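Local coordinates for protein putative oxidoreductase (Salmonella enterica subsp. enterica serovar Typhimurium, PDB 3NX4) that binds NADP and probably catalyses the NADPH-dependent reduction of acryloyl-CoA as an oxidoreductase of the medium-chain dehydrogenase/reductase family, at residues S23-A27 and N93-G97; S37-D43 and G62-A66; P206-Q210 and M253-R258. All coordinates share one frame. Numbering follows the deposited sequence.

Overall arrangement
Along the chain, contact 2 is nested inside the loop closed by contact 1, and contact 3 follows both. Contacts 1 and 2 belong to the GroES-like part of the enzyme, with centres 15 Å apart; they touch where Gly97 meets Gly62, probably through a hydrogen bond, beside strands 30-39 and 64-72 of the mixed sheet. Contact 3 lies in the Rossmann-type part, beside its parallel sheet, its centre 37 Å from that of contact 2 and 47 Å from that of contact 1. The GroES-like part, through contact 2, and the Rossmann-type part both meet this chain's NADP; contact 1 is surface packing away from it, and contact 3 faces the second subunit.

Contact 1: residues S23-A27 and N93-G97; sequences SQLPA and NHWGG
Ser23 and Gln24 finish a 3-10 turn, after which Leu25, Pro26 and Ala27 run extended, with psi between 146° and 167°. Opposite them 93-97 is irregular, and the nearest CA pair is Pro26 with Trp95 at 6.8 Å. Gln24 directs its amide OE1 back to Glu21, while its backbone O sits 3.4 Å from Trp95 CZ3. Leu25 (m, t) starts away from 93-97, yet its CD2 reaches 3.9 Å from Trp95 CE3, at the indole edge. Pro26 points toward the partner and sits between the Trp95 and His94 side chains: its CD is 3.6 Å from Trp95 CB, and its CG lies over a face of the His94 imidazole, 3.3 Å from NE2. Ala27 O comes near that ring's plane, 4.1 Å from His94 CE1. His94 (chi1 t) and Trp95 (chi1 m) have polar partners of their own, Arg103 O for NE2 and Pro58 O for NE1. This is loop-on-loop packing near the surface of the GroES-like fold, between the connections leading into strands 30-39 and 101-104.

Contact 2: residues S37-D43 and G62-A66; sequences SSLNYKD and GIDFA. With NAP (NADP nicotinamide-adenine-dinucleotide phosphate), chain C.
Ile63 (chi1 p, chi2 t) lies along the start of helix 41-48, its CG1 3.5 Å from Asn40 ND2 and its CD1 4.3 Å from Lys42 CB. The setting is the GroES-like fold: strands 37-39 and 64-66 run antiparallel at 154°, axes 5.3 Å apart, with Ser37 CA 4.4 Å from Phe65 CA. Side chains join them. Ser37 OG donates to Asp64 O (2.8 Å); Asp64 OD2 receives Ser38 OG (3.0 Å) and Asn40 ND2 (2.7 Å), while Arg318 also binds Ser38 OG and Thr126 binds Asp64 OD1. Past the strand, Asn40 occupies the N-cap position, but its side chain does not cap the helix and turns instead to Asp64 and Asp43. Asp43 (chi1 m) folds back so that its OD2 accepts Asn40 N (2.8 Å) and Asn40 ND2 (3.0 Å). Its OD1 takes Ile63 N (3.0 Å), beside Gly62, whose phi/psi of 110/104 would jam a CB against the preceding carbonyl. One water links Ser38 O, Asp43 OD2 and Asp64 N; a second links Asp43 OD1 with Gly62 N. The network surrounds the strand-to-helix turn that leads to the cofactor, where Tyr41 N donates to the NADP phosphate oxygen O1N at 3.3 Å.

Contact 3: residues P206-Q210 and M253-R258; sequences PLEKQ and MPFILR
Leu207 is the bump that the loop offers, and one flank of helix 253-258 supplies the hollow. The loop 206-210 starts with Pro206 at helical backbone angles and then runs extended to Gln210; CA atoms lie nearest for Pro206 and Met253 (6.2 Å) and for Leu207 and Pro254 (6.5 Å). Leu207 (m, t) points toward the helix and slots among Met253, Pro254, Leu257 and Arg258: its CG is 4.1 Å from Met253 CB, its CD2 4.2 Å from Pro254 CG, and its CD1 3.7 Å from Leu257 CD1. Pro206 rests beside this pocket, its CB 3.9 Å from CG of Met253, a selenomethionine and poorly ordered.

The reverse fit comes from Arg258, which stretches (m, t, t) into the bend of the loop. Its guanidinium is clasped, Gln210 CG lying 3.4 Å from Arg258 CZ over one face and Leu207 CD2 3.9 Å from CZ over the other. Both Arg258 NH1 and NH2 donate to Glu208 O, 2.9 Å each, so this one carbonyl oxygen, near the guanidinium plane, accepts from both. A water bridges Arg258 NH2 and, weakly, Gln210 NE2, whereas Gln210 OE1 is held by Tyr233 N.

Phe246 of the second subunit packs on Pro206 and its Leu242 on Met253, and an NADP not bound to this chain touches Ile256. Within the Rossmann-type domain, the contact ties the loop entering strand 212-217 to the short helix between strand 247-251 and strand 261-264, an edge of this chain's parallel sheet, with helix 221-229 flanking Glu208 and Phe255.

Contact 1: residues S23-A27 and N93-G97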
loop_
_atom_site.group_PDB
_atom_site.type_symbol
_atom_site.label_atom_id
_atom_site.label_comp_id
_atom_site.label_asym_id
_atom_site.label_seq_id
_atom_site.Cartn_x
_atom_site.Cartn_y
_atom_site.Cartn_z
ATOM N N SER A 23 -21.361 -14.272 -37.362
ATOM C CA SER A 23 -20.121 -14.095 -38.119
ATOM C C SER A 23 -19.515 -12.699 -37.947
ATOM O O SER A 23 -18.409 -12.441 -38.413
ATOM C CB SER A 23 -20.351 -14.394 -39.605
ATOM O OG SER A 23 -21.369 -13.566 -40.139
ATOM N N GLN A 24 -20.243 -11.808 -37.280
ATOM C CA GLN A 24 -19.756 -10.454 -37.013
ATOM C C GLN A 24 -18.900 -10.386 -35.748
ATOM O O GLN A 24 -18.203 -9.396 -35.511
ATOM C CB GLN A 24 -20.924 -9.478 -36.874
ATOM C CG GLN A 24 -21.818 -9.371 -38.088
ATOM C CD GLN A 24 -22.913 -8.341 -37.887
ATOM O OE1 GLN A 24 -24.100 -8.648 -37.989
ATOM N NE2 GLN A 24 -22.516 -7.108 -37.589
ATOM N N LEU A 25 -18.967 -11.430 -34.928
ATOM C CA LEU A 25 -18.189 -11.475 -33.696
ATOM C C LEU A 25 -16.694 -11.427 -33.998
ATOM O O LEU A 25 -16.261 -11.881 -35.059
ATOM C CB LEU A 25 -18.497 -12.753 -32.922
ATOM C CG LEU A 25 -19.898 -12.977 -32.364
ATOM C CD1 LEU A 25 -19.962 -14.349 -31.717
ATOM C CD2 LEU A 25 -20.252 -11.888 -31.369
ATOM N N PRO A 26 -15.897 -10.892 -33.057
ATOM C CA PRO A 26 -14.444 -10.852 -33.258
ATOM C C PRO A 26 -13.889 -12.257 -33.430
ATOM O O PRO A 26 -14.588 -13.234 -33.163
ATOM C CB PRO A 26 -13.928 -10.252 -31.943
ATOM C CG PRO A 26 -15.014 -10.531 -30.941
ATOM C CD PRO A 26 -16.281 -10.383 -31.727
ATOM N N ALA A 27 -12.644 -12.365 -33.875
ATOM C CA ALA A 27 -12.029 -13.674 -34.034
ATOM C C ALA A 27 -11.580 -14.206 -32.680
ATOM O O ALA A 27 -11.183 -13.439 -31.804
ATOM C CB ALA A 27 -10.853 -13.602 -35.001
ATOM N N ASN A 93 -12.378 -3.570 -24.894
ATOM C CA ASN A 93 -11.717 -3.546 -26.189
ATOM C C ASN A 93 -12.074 -4.771 -27.024
ATOM O O ASN A 93 -11.627 -4.913 -28.154
ATOM C CB ASN A 93 -10.201 -3.394 -26.055
ATOM C CG ASN A 93 -9.587 -4.431 -25.144
ATOM O OD1 ASN A 93 -9.918 -5.611 -25.213
ATOM N ND2 ASN A 93 -8.677 -3.994 -24.287
ATOM N N HIS A 94 -12.865 -5.665 -26.450
ATOM C CA HIS A 94 -13.286 -6.873 -27.142
ATOM C C HIS A 94 -14.782 -7.092 -26.943
ATOM O O HIS A 94 -15.266 -7.013 -25.821
ATOM C CB HIS A 94 -12.493 -8.061 -26.602
ATOM C CG HIS A 94 -12.713 -9.337 -27.351
ATOM N ND1 HIS A 94 -11.878 -9.760 -28.360
ATOM C CD2 HIS A 94 -13.663 -10.291 -27.224
ATOM C CE1 HIS A 94 -12.307 -10.917 -28.828
ATOM N NE2 HIS A 94 -13.389 -11.261 -28.155
ATOM N N TRP A 95 -15.514 -7.385 -28.012
ATOM C CA TRP A 95 -16.948 -7.627 -27.879
ATOM C C TRP A 95 -17.231 -8.594 -26.737
ATOM O O TRP A 95 -16.609 -9.655 -26.636
ATOM C CB TRP A 95 -17.544 -8.137 -29.190
ATOM C CG TRP A 95 -17.781 -7.040 -30.188
ATOM C CD1 TRP A 95 -17.274 -5.771 -30.154
ATOM C CD2 TRP A 95 -18.604 -7.111 -31.359
ATOM N NE1 TRP A 95 -17.724 -5.052 -31.236
ATOM C CE2 TRP A 95 -18.544 -5.852 -31.990
ATOM C CE3 TRP A 95 -19.381 -8.118 -31.938
ATOM C CZ2 TRP A 95 -19.232 -5.575 -33.168
ATOM C CZ3 TRP A 95 -20.063 -7.840 -33.105
ATOM C CH2 TRP A 95 -19.987 -6.579 -33.706
ATOM N N GLY A 96 -18.179 -8.220 -25.884
ATOM C CA GLY A 96 -18.332 -8.858 -24.594
ATOM C C GLY A 96 -19.588 -9.657 -24.314
ATOM O O GLY A 96 -20.200 -10.247 -25.208
ATOM N N GLY A 97 -19.978 -9.654 -23.043
ATOM C CA GLY A 97 -20.888 -10.651 -22.520
ATOM C C GLY A 97 -22.360 -10.332 -22.605
ATOM O O GLY A 97 -23.197 -11.210 -22.380
#

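Contact 2: residues S37-D43 and G62-A66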
loop_
_atom_site.group_PDB
_atom_site.type_symbol
_atom_site.label_atom_id
_atom_site.label_comp_id
_atom_site.label_asym_id
_atom_site.label_seq_id
_atom_site.Cartn_x
_atom_site.Cartn_y
_atom_site.Cartn_z
ATOM N N SER A 37 -25.174 -12.852 -17.884
ATOM C CA SER A 37 -24.154 -11.821 -17.751
ATOM C C SER A 37 -24.486 -11.003 -16.499
ATOM O O SER A 37 -25.318 -11.416 -15.690
ATOM C CB SER A 37 -24.084 -10.936 -18.999
ATOM O OG SER A 37 -22.992 -10.025 -18.921
ATOM N N SER A 38 -23.833 -9.857 -16.330
ATOM C CA SER A 38 -24.154 -8.974 -15.217
ATOM C C SER A 38 -23.828 -7.531 -15.567
ATOM O O SER A 38 -23.249 -7.256 -16.613
ATOM C CB SER A 38 -23.414 -9.404 -13.939
ATOM O OG SER A 38 -22.113 -8.847 -13.858
ATOM N N LEU A 39 -24.237 -6.606 -14.709
ATOM C CA LEU A 39 -23.860 -5.215 -14.881
ATOM C C LEU A 39 -22.989 -4.788 -13.716
ATOM O O LEU A 39 -23.431 -4.805 -12.567
ATOM C CB LEU A 39 -25.089 -4.313 -14.931
ATOM C CG LEU A 39 -26.037 -4.533 -16.104
ATOM C CD1 LEU A 39 -27.194 -3.522 -16.049
ATOM C CD2 LEU A 39 -25.275 -4.426 -17.414
ATOM N N ASN A 40 -21.757 -4.399 -14.027
ATOM C CA ASN A 40 -20.851 -3.825 -13.044
ATOM C C ASN A 40 -20.800 -2.320 -13.221
ATOM O O ASN A 40 -21.283 -1.786 -14.215
ATOM C CB ASN A 40 -19.442 -4.397 -13.231
ATOM C CG ASN A 40 -19.394 -5.892 -13.021
ATOM O OD1 ASN A 40 -19.211 -6.356 -11.893
ATOM N ND2 ASN A 40 -19.564 -6.662 -14.107
ATOM N N TYR A 41 -20.201 -1.635 -12.256
ATOM C CA TYR A 41 -20.022 -0.196 -12.364
ATOM C C TYR A 41 -19.348 0.145 -13.691
ATOM O O TYR A 41 -19.748 1.084 -14.380
ATOM C CB TYR A 41 -19.200 0.334 -11.180
ATOM C CG TYR A 41 -19.163 1.840 -11.087
ATOM C CD1 TYR A 41 -18.061 2.559 -11.543
ATOM C CD2 TYR A 41 -20.239 2.550 -10.562
ATOM C CE1 TYR A 41 -18.027 3.937 -11.466
ATOM C CE2 TYR A 41 -20.212 3.932 -10.480
ATOM C CZ TYR A 41 -19.107 4.621 -10.937
ATOM O OH TYR A 41 -19.080 5.995 -10.861
ATOM N N LYS A 42 -18.329 -0.626 -14.061
ATOM C CA LYS A 42 -17.618 -0.341 -15.300
ATOM C C LYS A 42 -18.531 -0.510 -16.522
ATOM O O LYS A 42 -18.460 0.279 -17.461
ATOM C CB LYS A 42 -16.346 -1.191 -15.434
ATOM C CG LYS A 42 -15.342 -0.591 -16.417
ATOM C CD LYS A 42 -14.307 -1.593 -16.902
ATOM C CE LYS A 42 -13.428 -2.081 -15.783
ATOM N NZ LYS A 42 -12.290 -2.897 -16.309
ATOM N N ASP A 43 -19.386 -1.532 -16.503
ATOM C CA ASP A 43 -20.361 -1.731 -17.574
ATOM C C ASP A 43 -21.328 -0.542 -17.643
ATOM O O ASP A 43 -21.725 -0.116 -18.728
ATOM C CB ASP A 43 -21.177 -3.011 -17.358
ATOM C CG ASP A 43 -20.337 -4.265 -17.376
ATOM O OD1 ASP A 43 -19.516 -4.427 -18.307
ATOM O OD2 ASP A 43 -20.512 -5.100 -16.458
ATOM N N GLY A 62 -20.081 -5.470 -21.594
ATOM C CA GLY A 62 -20.262 -6.591 -20.692
ATOM C C GLY A 62 -18.933 -7.272 -20.419
ATOM O O GLY A 62 -18.424 -8.021 -21.258
ATOM N N ILE A 63 -18.375 -7.017 -19.239
ATOM C CA ILE A 63 -17.062 -7.540 -18.895
ATOM C C ILE A 63 -17.151 -8.955 -18.329
ATOM O O ILE A 63 -16.130 -9.598 -18.090
ATOM C CB ILE A 63 -16.320 -6.605 -17.900
ATOM C CG1 ILE A 63 -17.058 -6.535 -16.559
ATOM C CG2 ILE A 63 -16.172 -5.205 -18.495
ATOM C CD1 ILE A 63 -16.441 -5.532 -15.573
ATOM N N ASP A 64 -18.373 -9.436 -18.116
ATOM C CA ASP A 64 -18.585 -10.777 -17.582
ATOM C C ASP A 64 -19.513 -11.580 -18.486
ATOM O O ASP A 64 -20.361 -11.015 -19.174
ATOM C CB ASP A 64 -19.273 -10.718 -16.206
ATOM C CG ASP A 64 -18.553 -9.842 -15.209
ATOM O OD1 ASP A 64 -17.324 -9.659 -15.328
ATOM O OD2 ASP A 64 -19.233 -9.360 -14.271
ATOM N N PHE A 65 -19.373 -12.900 -18.455
ATOM C CA PHE A 65 -20.418 -13.778 -18.974
ATOM C C PHE A 65 -20.232 -15.197 -18.455
ATOM O O PHE A 65 -19.149 -15.568 -17.999
ATOM C CB PHE A 65 -20.522 -13.735 -20.512
ATOM C CG PHE A 65 -19.334 -14.350 -21.239
ATOM C CD1 PHE A 65 -19.114 -15.717 -21.211
ATOM C CD2 PHE A 65 -18.456 -13.552 -21.961
ATOM C CE1 PHE A 65 -18.024 -16.284 -21.897
ATOM C CE2 PHE A 65 -17.377 -14.106 -22.644
ATOM C CZ PHE A 65 -17.159 -15.474 -22.606
ATOM N N ALA A 66 -21.304 -15.976 -18.497
ATOM C CA ALA A 66 -21.225 -17.402 -18.228
ATOM C C ALA A 66 -22.094 -18.126 -19.251
ATOM O O ALA A 66 -23.200 -17.682 -19.558
ATOM C CB ALA A 66 -21.692 -17.707 -16.828
HETATM P PA NAP C . -21.543 -0.086 -7.244
HETATM O O1A NAP C . -22.392 -1.284 -7.148
HETATM O O2A NAP C . -22.084 1.081 -7.957
HETATM O O5B NAP C . -21.020 0.333 -5.793
HETATM C C5B NAP C . -20.461 1.604 -5.614
HETATM C C4B NAP C . -20.972 2.081 -4.262
HETATM O O4B NAP C . -20.288 3.252 -3.910
HETATM C C3B NAP C . -22.461 2.434 -4.291
HETATM O O3B NAP C . -23.247 1.322 -3.907
HETATM C C2B NAP C . -22.563 3.543 -3.262
HETATM O O2B NAP C . -22.754 2.932 -2.009
HETATM C C1B NAP C . -21.174 4.157 -3.264
HETATM N N9A NAP C . -21.131 5.420 -4.015
HETATM C C8A NAP C . -21.666 5.675 -5.254
HETATM N N7A NAP C . -21.370 6.957 -5.581
HETATM C C5A NAP C . -20.649 7.508 -4.583
HETATM C C6A NAP C . -20.100 8.771 -4.401
HETATM N N6A NAP C . -20.239 9.718 -5.320
HETATM N N1A NAP C . -19.400 9.036 -3.251
HETATM C C2A NAP C . -19.249 8.064 -2.285
HETATM N N3A NAP C . -19.802 6.813 -2.464
HETATM C C4A NAP C . -20.491 6.547 -3.594
HETATM O O3 NAP C . -20.160 -0.471 -7.988
HETATM P PN NAP C . -19.345 -1.851 -7.977
HETATM O O1N NAP C . -19.642 -2.634 -9.199
HETATM O O2N NAP C . -19.566 -2.466 -6.649
HETATM O O5D NAP C . -17.855 -1.245 -8.073
HETATM C C5D NAP C . -17.385 -0.441 -7.017
HETATM C C4D NAP C . -16.144 0.314 -7.465
HETATM O O4D NAP C . -15.122 -0.623 -7.705
HETATM C C3D NAP C . -16.372 1.047 -8.776
HETATM O O3D NAP C . -15.656 2.263 -8.753
HETATM C C2D NAP C . -15.778 0.129 -9.819
HETATM O O2D NAP C . -15.286 0.849 -10.922
HETATM C C1D NAP C . -14.644 -0.490 -9.026
HETATM N N1N NAP C . -14.217 -1.808 -9.513
HETATM C C2N NAP C . -12.929 -1.941 -9.945
HETATM C C3N NAP C . -12.444 -3.165 -10.399
HETATM C C7N NAP C . -10.955 -3.368 -10.352
HETATM O O7N NAP C . -10.323 -4.176 -11.311
HETATM N N7N NAP C . -10.266 -2.765 -9.389
HETATM C C4N NAP C . -13.298 -4.267 -10.406
HETATM C C5N NAP C . -14.618 -4.120 -9.956
HETATM C C6N NAP C . -15.062 -2.881 -9.500
HETATM P P2B NAP C . -23.673 3.637 -0.874
HETATM O O1X NAP C . -23.956 2.592 0.171
HETATM O O2X NAP C . -22.918 4.789 -0.256
HETATM O O3X NAP C . -24.942 4.112 -1.530
HETATM O O HOH W 1 -20.788 -7.602 -17.694
HETATM O O HOH W 2 -18.807 -3.022 -20.581
#

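Contact 3: residues P206-Q210 and M253-R258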
loop_
_atom_site.group_PDB
_atom_site.type_symbol
_atom_site.label_atom_id
_atom_site.label_comp_id
_atom_site.label_asym_id
_atom_site.label_seq_id
_atom_site.Cartn_x
_atom_site.Cartn_y
_atom_site.Cartn_z
ATOM N N PRO A 206 -4.410 14.399 8.980
ATOM C CA PRO A 206 -3.508 13.392 8.410
ATOM C C PRO A 206 -3.578 12.090 9.188
ATOM O O PRO A 206 -3.491 11.016 8.583
ATOM C CB PRO A 206 -2.131 14.045 8.540
ATOM C CG PRO A 206 -2.439 15.528 8.469
ATOM C CD PRO A 206 -3.718 15.676 9.242
ATOM N N LEU A 207 -3.722 12.197 10.507
ATOM C CA LEU A 207 -3.929 11.041 11.377
ATOM C C LEU A 207 -5.171 11.261 12.240
ATOM O O LEU A 207 -5.313 12.307 12.876
ATOM C CB LEU A 207 -2.707 10.812 12.284
ATOM C CG LEU A 207 -1.412 10.313 11.631
ATOM C CD1 LEU A 207 -0.337 10.135 12.694
ATOM C CD2 LEU A 207 -1.633 9.003 10.852
ATOM N N GLU A 208 -6.064 10.275 12.247
ATOM C CA GLU A 208 -7.260 10.281 13.091
ATOM C C GLU A 208 -7.106 9.173 14.129
ATOM O O GLU A 208 -6.092 8.476 14.153
ATOM C CB GLU A 208 -8.504 10.002 12.247
ATOM C CG GLU A 208 -8.797 11.043 11.166
ATOM C CD GLU A 208 -9.522 12.255 11.714
ATOM O OE1 GLU A 208 -9.845 12.249 12.920
ATOM O OE2 GLU A 208 -9.763 13.210 10.943
ATOM N N LYS A 209 -8.113 8.982 14.973
ATOM C CA LYS A 209 -8.037 7.887 15.930
ATOM C C LYS A 209 -8.007 6.560 15.179
ATOM O O LYS A 209 -8.637 6.419 14.130
ATOM C CB LYS A 209 -9.199 7.905 16.926
ATOM C CG LYS A 209 -9.125 6.756 17.928
ATOM C CD LYS A 209 -9.948 7.008 19.180
ATOM C CE LYS A 209 -11.433 6.820 18.937
ATOM N NZ LYS A 209 -12.169 6.837 20.230
ATOM N N GLN A 210 -7.247 5.608 15.706
ATOM C CA GLN A 210 -7.103 4.301 15.077
ATOM C C GLN A 210 -8.348 3.479 15.290
ATOM O O GLN A 210 -8.680 3.166 16.431
ATOM C CB GLN A 210 -5.897 3.563 15.666
ATOM C CG GLN A 210 -4.571 4.235 15.344
ATOM C CD GLN A 210 -3.384 3.554 16.015
ATOM O OE1 GLN A 210 -3.130 2.368 15.814
ATOM N NE2 GLN A 210 -2.671 4.304 16.832
HETATM N N MSE A 253 1.588 10.289 6.158
HETATM C CA MSE A 253 1.606 10.017 7.600
HETATM C C MSE A 253 1.112 8.618 8.042
HETATM O O MSE A 253 1.751 7.985 8.882
HETATM C CB MSE A 253 0.911 11.124 8.395
HETATM C CG MSE A 253 1.467 12.512 8.130
HETATM SE SE MSE A 253 3.398 12.580 8.498
HETATM C CE MSE A 253 3.335 13.477 10.229
ATOM N N PRO A 254 -0.026 8.141 7.503
ATOM C CA PRO A 254 -0.443 6.804 7.949
ATOM C C PRO A 254 0.594 5.754 7.543
ATOM O O PRO A 254 0.788 4.751 8.226
ATOM C CB PRO A 254 -1.753 6.562 7.181
ATOM C CG PRO A 254 -2.275 7.934 6.864
ATOM C CD PRO A 254 -1.035 8.785 6.640
ATOM N N PHE A 255 1.263 6.001 6.431
ATOM C CA PHE A 255 2.248 5.049 5.932
ATOM C C PHE A 255 3.517 5.053 6.755
ATOM O O PHE A 255 3.979 3.998 7.191
ATOM C CB PHE A 255 2.524 5.324 4.459
ATOM C CG PHE A 255 1.280 5.283 3.630
ATOM C CD1 PHE A 255 0.768 4.064 3.189
ATOM C CD2 PHE A 255 0.589 6.440 3.343
ATOM C CE1 PHE A 255 -0.411 4.010 2.445
ATOM C CE2 PHE A 255 -0.591 6.399 2.595
ATOM C CZ PHE A 255 -1.087 5.179 2.151
ATOM N N ILE A 256 4.063 6.241 7.009
ATOM C CA ILE A 256 5.381 6.314 7.621
ATOM C C ILE A 256 5.347 6.369 9.137
ATOM O O ILE A 256 6.375 6.154 9.785
ATOM C CB ILE A 256 6.202 7.492 7.070
ATOM C CG1 ILE A 256 5.696 8.812 7.650
ATOM C CG2 ILE A 256 6.159 7.485 5.548
ATOM C CD1 ILE A 256 6.555 10.018 7.261
ATOM N N LEU A 257 4.183 6.661 9.707
ATOM C CA LEU A 257 4.038 6.716 11.164
ATOM C C LEU A 257 3.270 5.497 11.681
ATOM O O LEU A 257 3.419 5.099 12.833
ATOM C CB LEU A 257 3.325 8.003 11.603
ATOM C CG LEU A 257 4.075 9.320 11.401
ATOM C CD1 LEU A 257 3.278 10.501 11.937
ATOM C CD2 LEU A 257 5.428 9.244 12.074
ATOM N N ARG A 258 2.463 4.891 10.826
ATOM C CA ARG A 258 1.647 3.773 11.275
ATOM C C ARG A 258 1.834 2.488 10.477
ATOM O O ARG A 258 1.100 1.520 10.690
ATOM C CB ARG A 258 0.168 4.169 11.309
ATOM C CG ARG A 258 -0.171 5.128 12.454
ATOM C CD ARG A 258 -1.687 5.357 12.546
ATOM N NE ARG A 258 -2.017 6.278 13.633
ATOM C CZ ARG A 258 -3.166 6.936 13.734
ATOM N NH1 ARG A 258 -4.117 6.772 12.814
ATOM N NH2 ARG A 258 -3.369 7.750 14.764
HETATM O O HOH W 3 -1.850 7.409 17.668
#